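Local coordinates for chitosanase (Gynuella sunshinyii YC6258, PDB 6X2Q), which probably cleaves chitosan as a glycoside hydrolase of family 46 and here binds a chain of glucosamine units, chitotetraose, at residues A[163-167]-A[179-184]; A[11-15]-A[138-142]; A[133-138]-A[222-226]; A[213-217]-A[229-233]; A[127-131]-A[169-173]. One frame throughout, in Å; residues are numbered along the deposited sequence.

Interaction 1 (A[163-167]-A[179-184]); sequences TTAKV and RWLKTF
In the helix-loop-helix pair formed by helices 156-167 and 177-193, T163 lays its methyl on the indole of W180. CG2 of T163 stands 3.4 Å from the centroid of the five-membered ring of W180 and only 14° off its normal, a CH-pi contact over the centre of one face. The edge of the same ring is engaged as well: NE1 of W180 donates to OG1 of T164 at 3.2 Å. This bond is nearly straight, at 171°, and the hydroxyl lies in the indole plane, which fixes the rotation of the ring that T163 covers. OG1 of T164 is also bonded to the carbonyl of I160, one turn back.

W180 reaches this position because its CG is anti to the backbone N (chi1 -171°), swinging the ring out toward helix 156-167. The axes of the two short helical segments come within 9.3 Å in this part of the lysozyme-like, mostly helical fold, and threonine and valine side chains meet the indole where they draw near. V167 and T183 meet tip to tip, with CG1 of V167 3.2 Å from OG1 of T183. That hydroxyl bonds back to its own helix at R179 O (2.9 Å), which the backbone N of T183 also reaches, from the opposite face of the carbonyl. The other methyl of V167, CG2, approaches CD1 of W180 obliquely at 3.7 Å. R179 bends at its third torsion and brings one face of its guanidinium over the V167 side chain. At the far end, OG1 of T163, bonded to M159 O, lies 3.5 Å from CD1 at the edge of the F184 ring.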
# COMPACT_ATOMS: atom_id res chain seq x y z
N THR A 163 13.64 -12.88 1.58
CA THR A 163 14.41 -12.59 0.37
C THR A 163 15.90 -12.63 0.67
O THR A 163 16.68 -13.26 -0.06
CB THR A 163 14.00 -11.24 -0.22
OG1 THR A 163 12.61 -11.26 -0.54
CG2 THR A 163 14.78 -10.99 -1.50
N THR A 164 16.32 -12.03 1.77
CA THR A 164 17.74 -11.94 2.08
C THR A 164 18.32 -13.31 2.44
O THR A 164 19.45 -13.62 2.06
CB THR A 164 17.96 -10.93 3.20
OG1 THR A 164 17.49 -9.65 2.77
CG2 THR A 164 19.45 -10.83 3.56
N ALA A 165 17.55 -14.13 3.15
CA ALA A 165 17.96 -15.50 3.41
C ALA A 165 18.20 -16.27 2.11
O ALA A 165 19.19 -16.98 1.97
CB ALA A 165 16.91 -16.21 4.27
N LYS A 166 17.30 -16.11 1.14
CA LYS A 166 17.33 -16.91 -0.09
C LYS A 166 18.55 -16.58 -0.95
O LYS A 166 19.17 -17.48 -1.52
CB LYS A 166 16.03 -16.71 -0.87
CG LYS A 166 15.96 -17.43 -2.21
CD LYS A 166 15.69 -18.91 -2.01
CE LYS A 166 16.36 -19.75 -3.09
NZ LYS A 166 15.39 -20.33 -4.06
N VAL A 167 18.88 -15.29 -1.10
CA VAL A 167 19.96 -14.88 -1.99
C VAL A 167 21.27 -14.69 -1.25
O VAL A 167 22.26 -14.26 -1.85
CB VAL A 167 19.62 -13.61 -2.79
CG1 VAL A 167 18.44 -13.85 -3.72
CG2 VAL A 167 19.37 -12.44 -1.86
N ARG A 179 18.88 -9.37 -8.80
CA ARG A 179 18.64 -10.72 -8.29
C ARG A 179 17.83 -10.66 -6.99
O ARG A 179 16.88 -11.43 -6.80
CB ARG A 179 19.96 -11.45 -8.08
CG ARG A 179 19.81 -12.96 -7.92
CD ARG A 179 21.12 -13.71 -8.19
NE ARG A 179 21.86 -13.91 -6.95
CZ ARG A 179 21.62 -14.89 -6.09
NH1 ARG A 179 20.67 -15.77 -6.34
NH2 ARG A 179 22.34 -14.99 -4.97
N TRP A 180 18.22 -9.76 -6.07
CA TRP A 180 17.47 -9.60 -4.83
C TRP A 180 16.03 -9.21 -5.11
O TRP A 180 15.10 -9.76 -4.51
CB TRP A 180 18.14 -8.56 -3.93
CG TRP A 180 17.55 -8.49 -2.54
CD1 TRP A 180 18.09 -9.03 -1.41
CD2 TRP A 180 16.34 -7.83 -2.14
NE1 TRP A 180 17.28 -8.76 -0.33
CE2 TRP A 180 16.19 -8.03 -0.76
CE3 TRP A 180 15.35 -7.11 -2.82
CZ2 TRP A 180 15.10 -7.54 -0.03
CZ3 TRP A 180 14.27 -6.61 -2.11
CH2 TRP A 180 14.15 -6.84 -0.73
N LEU A 181 15.84 -8.29 -6.06
CA LEU A 181 14.50 -7.80 -6.38
C LEU A 181 13.66 -8.90 -7.02
O LEU A 181 12.47 -9.02 -6.73
CB LEU A 181 14.58 -6.57 -7.30
CG LEU A 181 13.26 -5.92 -7.74
CD1 LEU A 181 12.37 -5.62 -6.53
CD2 LEU A 181 13.44 -4.67 -8.60
N LYS A 182 14.25 -9.70 -7.91
CA LYS A 182 13.47 -10.76 -8.55
C LYS A 182 13.00 -11.79 -7.53
O LYS A 182 11.85 -12.24 -7.56
CB LYS A 182 14.30 -11.42 -9.65
CG LYS A 182 13.48 -12.15 -10.70
CD LYS A 182 14.22 -13.34 -11.23
CE LYS A 182 14.35 -13.31 -12.76
NZ LYS A 182 14.75 -14.66 -13.29
N THR A 183 13.89 -12.15 -6.60
CA THR A 183 13.52 -13.04 -5.52
C THR A 183 12.40 -12.45 -4.66
O THR A 183 11.45 -13.15 -4.30
CB THR A 183 14.77 -13.33 -4.68
OG1 THR A 183 15.80 -13.84 -5.53
CG2 THR A 183 14.47 -14.33 -3.60
N PHE A 184 12.49 -11.15 -4.35
CA PHE A 184 11.45 -10.51 -3.54
C PHE A 184 10.10 -10.57 -4.24
O PHE A 184 9.08 -10.85 -3.61
CB PHE A 184 11.83 -9.05 -3.25
CG PHE A 184 10.75 -8.28 -2.49
CD1 PHE A 184 10.64 -8.38 -1.10
CD2 PHE A 184 9.83 -7.49 -3.17
CE1 PHE A 184 9.66 -7.69 -0.42
CE2 PHE A 184 8.85 -6.79 -2.49
CZ PHE A 184 8.76 -6.89 -1.11

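Interaction 2 (A[11-15]-A[138-142]); sequences ADQII and LALYD
The hydroxyl of Y141 is tied to the carboxylate of D12 through a single water, which lies 2.8 Å from Y141 OH and donates a hydrogen bond to D12 OD1. Directly, OD1 of D12 and OH of Y141 are 3.5 Å apart, and the carboxylate oxygen sits at the edge of the phenol ring, in its plane, with the two flat groups turned 53° against each other. The other oxygen of D12 is held in a salt bridge by R8, which also gives Y141 OH a weak bond, so arginine, carboxylate and phenol form one polar cluster on this flank.

Next to it the contact turns apolar. CD1 of I15 pushes against CD2 of Y141 at 3.4 Å, crossing the tyrosine side chain at about a right angle, while F119 packs edge-to-face with the same ring. CD1 of L138 rests on CB of A11 at 3.6 Å; its other branch, CD2, turns to CD1 of I14 (3.8 Å). With CG anti to the backbone N (chi1 171°), L138 points its fork at helix 5-20, one methyl to A11 and one to I14.

D142 slides past I15 in the opposite direction, and its OD1 comes to 3.4 Å from CG1 of I15. Although buried, its carboxylate is paired at both oxygens, OD1 with R210 and OD2 with R188, which would favour the ionised state. The segments of helices 5-20 and 134-147 cross at 52°, consistent with ridges-into-grooves packing in the buried core of the lysozyme-like fold, where the I15 side chain lies about 7 Å from a bound glucosamine.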
# COMPACT_ATOMS: atom_id res chain seq x y z
N ALA A 11 5.12 6.48 -9.04
CA ALA A 11 4.82 5.44 -8.07
C ALA A 11 3.36 5.50 -7.63
O ALA A 11 2.66 4.48 -7.61
CB ALA A 11 5.75 5.56 -6.87
N ASP A 12 2.88 6.70 -7.28
CA ASP A 12 1.51 6.84 -6.79
C ASP A 12 0.51 6.45 -7.87
O ASP A 12 -0.51 5.81 -7.57
CB ASP A 12 1.25 8.26 -6.31
CG ASP A 12 2.00 8.60 -5.04
OD1 ASP A 12 2.52 7.66 -4.39
OD2 ASP A 12 2.06 9.80 -4.67
N GLN A 13 0.76 6.84 -9.11
CA GLN A 13 -0.20 6.52 -10.16
C GLN A 13 -0.21 5.03 -10.48
O GLN A 13 -1.26 4.46 -10.78
CB GLN A 13 0.08 7.36 -11.40
CG GLN A 13 -0.42 8.77 -11.23
CD GLN A 13 -0.07 9.71 -12.37
OE1 GLN A 13 0.41 9.31 -13.43
NE2 GLN A 13 -0.32 10.99 -12.15
N ILE A 14 0.96 4.39 -10.38
CA ILE A 14 1.06 2.95 -10.64
C ILE A 14 0.33 2.16 -9.57
O ILE A 14 -0.46 1.25 -9.86
CB ILE A 14 2.54 2.52 -10.73
CG1 ILE A 14 3.22 3.11 -11.97
CG2 ILE A 14 2.66 1.01 -10.71
CD1 ILE A 14 4.73 2.94 -11.97
N ILE A 15 0.61 2.47 -8.29
CA ILE A 15 -0.02 1.77 -7.19
C ILE A 15 -1.52 2.02 -7.19
O ILE A 15 -2.32 1.13 -6.87
CB ILE A 15 0.63 2.19 -5.86
CG1 ILE A 15 2.08 1.72 -5.86
CG2 ILE A 15 -0.17 1.66 -4.64
CD1 ILE A 15 2.89 2.23 -4.70
N LEU A 138 9.89 1.30 -5.58
CA LEU A 138 8.48 1.18 -5.89
C LEU A 138 7.94 -0.16 -5.38
O LEU A 138 6.90 -0.20 -4.71
CB LEU A 138 8.29 1.32 -7.40
CG LEU A 138 6.89 1.01 -7.92
CD1 LEU A 138 5.88 2.00 -7.36
CD2 LEU A 138 6.88 1.03 -9.43
N ALA A 139 8.68 -1.24 -5.61
CA ALA A 139 8.24 -2.56 -5.17
C ALA A 139 8.13 -2.63 -3.66
O ALA A 139 7.20 -3.23 -3.13
CB ALA A 139 9.21 -3.63 -5.68
N LEU A 140 9.08 -2.02 -2.94
CA LEU A 140 8.96 -2.02 -1.49
C LEU A 140 7.80 -1.16 -1.03
O LEU A 140 7.14 -1.47 -0.02
CB LEU A 140 10.25 -1.52 -0.84
CG LEU A 140 11.46 -2.41 -1.09
CD1 LEU A 140 12.75 -1.67 -0.68
CD2 LEU A 140 11.33 -3.73 -0.36
N TYR A 141 7.52 -0.08 -1.75
CA TYR A 141 6.47 0.84 -1.32
C TYR A 141 5.09 0.23 -1.57
O TYR A 141 4.20 0.30 -0.71
CB TYR A 141 6.63 2.16 -2.06
CG TYR A 141 5.59 3.20 -1.79
CD1 TYR A 141 5.10 3.44 -0.51
CD2 TYR A 141 5.11 3.99 -2.83
CE1 TYR A 141 4.15 4.43 -0.29
CE2 TYR A 141 4.18 4.96 -2.63
CZ TYR A 141 3.70 5.18 -1.37
OH TYR A 141 2.75 6.17 -1.20
N ASP A 142 4.91 -0.38 -2.74
CA ASP A 142 3.67 -1.08 -3.03
C ASP A 142 3.45 -2.22 -2.05
O ASP A 142 2.34 -2.43 -1.58
CB ASP A 142 3.69 -1.60 -4.46
CG ASP A 142 2.37 -2.24 -4.86
OD1 ASP A 142 1.37 -1.49 -4.88
OD2 ASP A 142 2.33 -3.46 -5.15
O HOH W 1 0.48 5.99 -2.78

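Interaction 3 (A[133-138]-A[222-226]); sequences MPLTLL and NTDLH
The backbone N of L135 donates to the carbonyl O of T223 at 2.9 Å, and the bond is fairly straight at 163°, although the donor stands well above the carbonyl plane. The same oxygen is crowded by carbon: CD of P134 lies 3.2 Å from T223 O. M133 closes the outer side, its SD 3.6 Å from CB of T223.

Inward, L225 continues the contact with methyls. CD1 of L225 touches CB of P134 at 3.8 Å, and CD2 meets CD2 of L138 at 4.0 Å, so one leucine bridges the first turn of the helix and the next. An alanine at the L225 position would lack both methyls and would probably leave P134 and L138 without this cover, opening a gap between loop and helix.

Behind the first shell, N222 fixes the shape of the loop. Its OD1 takes the backbone N of H226 on a lone pair, and its ND2 returns a bond to H226 O. H226 is further tied to D224, ND1 donating to OD1 at 2.6 Å on the syn side of the carboxylate and close to the plane of the imidazole. L225 sits at a positive phi of 58° in this turn, its side chain directed to the helix.

With M133 as N-cap, a loop carbonyl thus takes up an amide of the first turn of helix 134-147, a docking of loop 222-226 on a helix N-terminus.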
# COMPACT_ATOMS: atom_id res chain seq x y z
N MET A 133 17.91 1.05 -7.00
CA MET A 133 17.14 1.21 -8.22
C MET A 133 15.74 1.72 -7.88
O MET A 133 15.10 1.19 -6.97
CB MET A 133 17.05 -0.11 -8.99
CG MET A 133 18.40 -0.82 -9.16
SD MET A 133 18.30 -2.23 -10.29
CE MET A 133 17.19 -3.32 -9.36
N PRO A 134 15.26 2.75 -8.56
CA PRO A 134 13.89 3.23 -8.30
C PRO A 134 12.82 2.14 -8.32
O PRO A 134 11.86 2.19 -7.53
CB PRO A 134 13.68 4.26 -9.41
CG PRO A 134 15.08 4.79 -9.68
CD PRO A 134 16.00 3.62 -9.51
N LEU A 135 12.98 1.14 -9.20
CA LEU A 135 12.00 0.05 -9.29
C LEU A 135 11.94 -0.73 -7.98
O LEU A 135 10.84 -1.09 -7.51
CB LEU A 135 12.36 -0.90 -10.44
CG LEU A 135 11.47 -2.14 -10.59
CD1 LEU A 135 10.07 -1.70 -10.94
CD2 LEU A 135 12.00 -3.09 -11.64
N THR A 136 13.10 -1.00 -7.36
CA THR A 136 13.11 -1.65 -6.05
C THR A 136 12.37 -0.81 -5.00
O THR A 136 11.65 -1.36 -4.16
CB THR A 136 14.56 -1.90 -5.62
OG1 THR A 136 15.23 -2.54 -6.69
CG2 THR A 136 14.64 -2.83 -4.40
N LEU A 137 12.53 0.52 -5.04
CA LEU A 137 11.81 1.38 -4.10
C LEU A 137 10.31 1.30 -4.32
O LEU A 137 9.53 1.23 -3.36
CB LEU A 137 12.30 2.83 -4.23
CG LEU A 137 13.56 3.26 -3.48
CD1 LEU A 137 14.67 2.22 -3.55
CD2 LEU A 137 14.09 4.62 -3.98
N LEU A 138 9.89 1.30 -5.58
CA LEU A 138 8.48 1.18 -5.89
C LEU A 138 7.94 -0.16 -5.38
O LEU A 138 6.90 -0.20 -4.71
CB LEU A 138 8.29 1.32 -7.40
CG LEU A 138 6.89 1.01 -7.92
CD1 LEU A 138 5.88 2.00 -7.36
CD2 LEU A 138 6.88 1.03 -9.43
N ASN A 222 13.53 -1.65 -17.09
CA ASN A 222 13.12 -0.34 -16.60
C ASN A 222 13.20 -0.30 -15.07
O ASN A 222 12.21 -0.16 -14.36
CB ASN A 222 11.73 0.01 -17.11
CG ASN A 222 11.40 1.49 -16.92
OD1 ASN A 222 12.08 2.18 -16.15
ND2 ASN A 222 10.36 1.98 -17.59
N THR A 223 14.43 -0.43 -14.58
CA THR A 223 14.72 -0.38 -13.15
C THR A 223 14.82 1.05 -12.61
O THR A 223 14.92 1.23 -11.40
CB THR A 223 16.02 -1.11 -12.86
OG1 THR A 223 17.08 -0.42 -13.53
CG2 THR A 223 15.95 -2.57 -13.34
N ASP A 224 14.84 2.04 -13.50
CA ASP A 224 15.00 3.43 -13.13
C ASP A 224 13.71 4.22 -13.28
O ASP A 224 13.68 5.42 -12.97
CB ASP A 224 16.13 4.07 -13.97
CG ASP A 224 15.81 4.11 -15.46
OD1 ASP A 224 15.16 3.17 -15.98
OD2 ASP A 224 16.21 5.09 -16.13
N LEU A 225 12.63 3.56 -13.72
CA LEU A 225 11.30 4.16 -13.78
C LEU A 225 11.31 5.42 -14.64
O LEU A 225 10.89 6.49 -14.22
CB LEU A 225 10.76 4.47 -12.38
CG LEU A 225 10.51 3.27 -11.46
CD1 LEU A 225 9.98 3.74 -10.12
CD2 LEU A 225 9.55 2.28 -12.11
N HIS A 226 11.82 5.27 -15.86
CA HIS A 226 11.84 6.33 -16.85
C HIS A 226 10.61 6.25 -17.73
O HIS A 226 10.10 5.16 -18.02
CB HIS A 226 13.10 6.22 -17.71
CG HIS A 226 13.15 4.97 -18.53
ND1 HIS A 226 13.90 3.87 -18.16
CD2 HIS A 226 12.55 4.65 -19.70
CE1 HIS A 226 13.76 2.93 -19.07
NE2 HIS A 226 12.95 3.37 -20.01

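Interaction 4 (A[213-217]-A[229-233]); sequences SLMKL and IRIST
K216 reaches across to the strand with its ammonium group: NZ of K216 donates to the carbonyl O of R230 at 2.7 Å. The chain runs out extended from the helix, CG anti to the backbone N, and makes one bend, at its third torsion (83°), which swings NZ onto the strand. It arrives well above the plane of the R230 carbonyl, not on a lone pair. The guanidinium of R230 holds a like charge nearby, its NH1 being 5.2 Å from NZ of K216, but it turns to S232 OG with a weak bond.

S213 meets T233 by its hydroxyl, OG of S213 and OG1 of T233 lying 2.9 Å apart in a hydrogen bond. Both oxygens stand anti to their own carbonyl carbons, and in S213 this rotation (chi1 -67°) carries OG over to the strand side. One water then gathers the polar groups: it accepts from K216 NZ and from the backbone N of S232 (3.0 Å), and lies 3.0 Å from S213 OG as well.

The strand belongs to a two-stranded antiparallel sheet, 229-231 pairing with 238-240, and helix 209-219 packs against it, the short segments running roughly antiparallel, 149° between their directions. Here L217 supplies the apolar part. Its CD2 faces CG2 of I229 at 4.2 Å, the two side chains crossing at about a right angle, while CD1 looks to CD1 of I231 (4.4 Å). Both isoleucines also lean on helix 5-20, I229 on L10 and I231 on I17, and F18 of that helix touches S213 and T233.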
# COMPACT_ATOMS: atom_id res chain seq x y z
N SER A 213 3.24 -7.00 -12.92
CA SER A 213 3.61 -5.74 -13.57
C SER A 213 5.00 -5.27 -13.12
O SER A 213 5.80 -4.83 -13.95
CB SER A 213 2.57 -4.66 -13.26
OG SER A 213 1.33 -4.96 -13.88
N LEU A 214 5.29 -5.35 -11.83
CA LEU A 214 6.64 -5.00 -11.38
C LEU A 214 7.68 -5.93 -11.98
O LEU A 214 8.79 -5.50 -12.31
CB LEU A 214 6.69 -5.03 -9.85
CG LEU A 214 5.75 -4.09 -9.09
CD1 LEU A 214 5.66 -4.48 -7.62
CD2 LEU A 214 6.21 -2.66 -9.25
N MET A 215 7.36 -7.23 -12.09
CA MET A 215 8.28 -8.17 -12.73
C MET A 215 8.49 -7.82 -14.20
O MET A 215 9.61 -7.95 -14.72
CB MET A 215 7.75 -9.60 -12.58
CG MET A 215 8.68 -10.66 -13.15
SD MET A 215 10.18 -10.85 -12.17
CE MET A 215 9.56 -11.77 -10.75
N LYS A 216 7.43 -7.40 -14.89
CA LYS A 216 7.54 -7.02 -16.29
C LYS A 216 8.51 -5.84 -16.45
O LYS A 216 9.43 -5.87 -17.28
CB LYS A 216 6.15 -6.71 -16.84
CG LYS A 216 6.08 -6.30 -18.32
CD LYS A 216 4.76 -5.58 -18.67
CE LYS A 216 4.79 -4.06 -18.33
NZ LYS A 216 3.63 -3.29 -18.92
N LEU A 217 8.34 -4.80 -15.62
CA LEU A 217 9.27 -3.67 -15.63
C LEU A 217 10.69 -4.14 -15.36
O LEU A 217 11.65 -3.65 -15.98
CB LEU A 217 8.86 -2.60 -14.61
CG LEU A 217 7.47 -1.97 -14.80
CD1 LEU A 217 7.20 -0.90 -13.77
CD2 LEU A 217 7.33 -1.40 -16.21
N ILE A 229 5.95 4.78 -19.06
CA ILE A 229 5.71 3.51 -18.39
C ILE A 229 4.33 3.03 -18.79
O ILE A 229 3.34 3.76 -18.66
CB ILE A 229 5.84 3.63 -16.87
CG1 ILE A 229 7.29 3.96 -16.50
CG2 ILE A 229 5.42 2.33 -16.20
CD1 ILE A 229 7.57 3.95 -15.00
N ARG A 230 4.27 1.80 -19.29
CA ARG A 230 3.02 1.14 -19.65
C ARG A 230 2.61 0.22 -18.51
O ARG A 230 3.38 -0.68 -18.14
CB ARG A 230 3.17 0.37 -20.97
CG ARG A 230 1.89 -0.29 -21.46
CD ARG A 230 2.19 -1.65 -22.11
NE ARG A 230 1.48 -1.82 -23.38
CZ ARG A 230 0.44 -2.62 -23.56
NH1 ARG A 230 -0.03 -3.35 -22.55
NH2 ARG A 230 -0.14 -2.69 -24.75
N ILE A 231 1.43 0.45 -17.95
CA ILE A 231 0.82 -0.43 -16.97
C ILE A 231 -0.52 -0.91 -17.52
O ILE A 231 -1.34 -0.09 -17.93
CB ILE A 231 0.62 0.27 -15.61
CG1 ILE A 231 1.95 0.79 -15.06
CG2 ILE A 231 -0.01 -0.69 -14.62
CD1 ILE A 231 2.93 -0.33 -14.68
N SER A 232 -0.73 -2.23 -17.53
CA SER A 232 -2.01 -2.77 -18.00
C SER A 232 -2.48 -3.94 -17.14
O SER A 232 -3.10 -4.88 -17.64
CB SER A 232 -1.92 -3.22 -19.46
OG SER A 232 -0.72 -3.90 -19.71
N THR A 233 -2.20 -3.87 -15.84
CA THR A 233 -2.50 -4.89 -14.84
C THR A 233 -3.88 -5.51 -15.00
O THR A 233 -4.03 -6.73 -14.86
CB THR A 233 -2.38 -4.28 -13.45
OG1 THR A 233 -1.14 -3.56 -13.34
CG2 THR A 233 -2.46 -5.37 -12.37
O HOH W 2 1.56 -4.05 -16.71

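Interaction 5 (A[127-131]-A[169-173]); sequences AELGA and GIPAE
One hydrogen bond joins the two segments: the backbone N of A172 donates to the carbonyl O of L129 at 3.1 Å, with an angle of 158° and the donor tilted slightly from the carbonyl plane. Within the loop, I170 N is bonded to OE1 of E173 (3.2 Å), which it meets from above the carboxylate plane.

Around the carbonyl of L129 the contacts are of carbon with oxygen. CD of P171 comes to 3.2 Å from L129 O, and CB of A172 also borders it. CD1 of I170 lies 3.5 Å from E128 O, one residue back.

Apolar contact is carried by L129 and I170, whose side chains meet obliquely, CD2 of L129 on CG2 of I170 at 3.7 Å. I170 holds CG1 in the crowded position between its backbone N and carbonyl carbon (chi1 68°), which sends CD1 over the helix end and keeps CG2 for L129. An alanine in place of I170 would take away both of these arms and would probably leave L129 CD2 and the last helical carbonyls less well covered. L129 itself packs against I160, W180 and L140.

G130 matches this closeness: its CA is 3.7 Å from CB of A172, where any side chain would clash, and its phi is positive. The helix 104-129 thus ends in a Schellman motif, with the loop before helix 177-193 laid across its C-terminus.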
# COMPACT_ATOMS: atom_id res chain seq x y z
N ALA A 127 16.96 1.88 2.26
CA ALA A 127 18.29 2.37 2.63
C ALA A 127 19.06 1.33 3.44
O ALA A 127 20.26 1.12 3.22
CB ALA A 127 18.18 3.67 3.42
N GLU A 128 18.38 0.66 4.39
CA GLU A 128 19.02 -0.42 5.13
C GLU A 128 19.47 -1.54 4.21
O GLU A 128 20.53 -2.14 4.42
CB GLU A 128 18.06 -0.97 6.18
CG GLU A 128 17.95 -0.09 7.40
CD GLU A 128 16.65 -0.29 8.14
OE1 GLU A 128 15.99 0.72 8.48
OE2 GLU A 128 16.28 -1.47 8.39
N LEU A 129 18.69 -1.83 3.16
CA LEU A 129 19.07 -2.85 2.19
C LEU A 129 20.19 -2.39 1.28
O LEU A 129 20.81 -3.23 0.60
CB LEU A 129 17.87 -3.25 1.33
CG LEU A 129 16.76 -4.07 2.00
CD1 LEU A 129 15.51 -4.03 1.12
CD2 LEU A 129 17.23 -5.49 2.21
N GLY A 130 20.46 -1.09 1.22
CA GLY A 130 21.33 -0.58 0.18
C GLY A 130 20.69 -0.52 -1.18
O GLY A 130 21.39 -0.35 -2.18
N ALA A 131 19.36 -0.65 -1.26
CA ALA A 131 18.68 -0.67 -2.55
C ALA A 131 18.77 0.70 -3.22
O ALA A 131 18.52 1.73 -2.59
CB ALA A 131 17.22 -1.08 -2.37
N GLY A 169 22.11 -12.49 1.21
CA GLY A 169 22.53 -11.17 1.62
C GLY A 169 21.70 -10.07 0.94
O GLY A 169 20.68 -10.32 0.29
N ILE A 170 22.17 -8.84 1.11
CA ILE A 170 21.46 -7.64 0.68
C ILE A 170 22.32 -6.95 -0.37
O ILE A 170 23.51 -7.27 -0.53
CB ILE A 170 21.15 -6.70 1.87
CG1 ILE A 170 22.43 -6.10 2.44
CG2 ILE A 170 20.35 -7.44 2.91
CD1 ILE A 170 22.21 -5.08 3.56
N PRO A 171 21.73 -6.01 -1.13
CA PRO A 171 22.52 -5.32 -2.17
C PRO A 171 23.72 -4.56 -1.63
O PRO A 171 24.78 -4.56 -2.27
CB PRO A 171 21.49 -4.39 -2.83
CG PRO A 171 20.20 -5.10 -2.65
CD PRO A 171 20.28 -5.73 -1.28
N ALA A 172 23.59 -3.93 -0.46
CA ALA A 172 24.72 -3.24 0.14
C ALA A 172 25.85 -4.20 0.51
O ALA A 172 26.96 -3.74 0.77
CB ALA A 172 24.27 -2.49 1.40
N GLU A 173 25.58 -5.50 0.54
CA GLU A 173 26.62 -6.49 0.76
C GLU A 173 27.15 -7.07 -0.54
O GLU A 173 27.99 -7.97 -0.51
CB GLU A 173 26.10 -7.61 1.67
CG GLU A 173 25.89 -7.17 3.11
CD GLU A 173 25.06 -8.15 3.91
OE1 GLU A 173 24.50 -9.09 3.31
OE2 GLU A 173 24.96 -7.97 5.15

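In the fold
Helix 134-147 is common to interactions 2 and 3, which share L138 and have centres about 10 Å apart; the centre of interaction 4 lies about 11 Å from the centres of both, joined through L214 on L138 and L217 on L135. Interactions 1 and 5, their centres also about 11 Å apart, form another cluster, where W180 packs on L129 and T164 on I170. F184 and L181 pack interaction 1 against helix 134-147. Along the chain, interaction 1 is nested in the loop closed by interaction 3, interaction 5 crosses interactions 1, 2 and 3, and interaction 4 comes after interaction 1. Distant parts of the sequence are thus gathered around one central helix in this lysozyme-like fold.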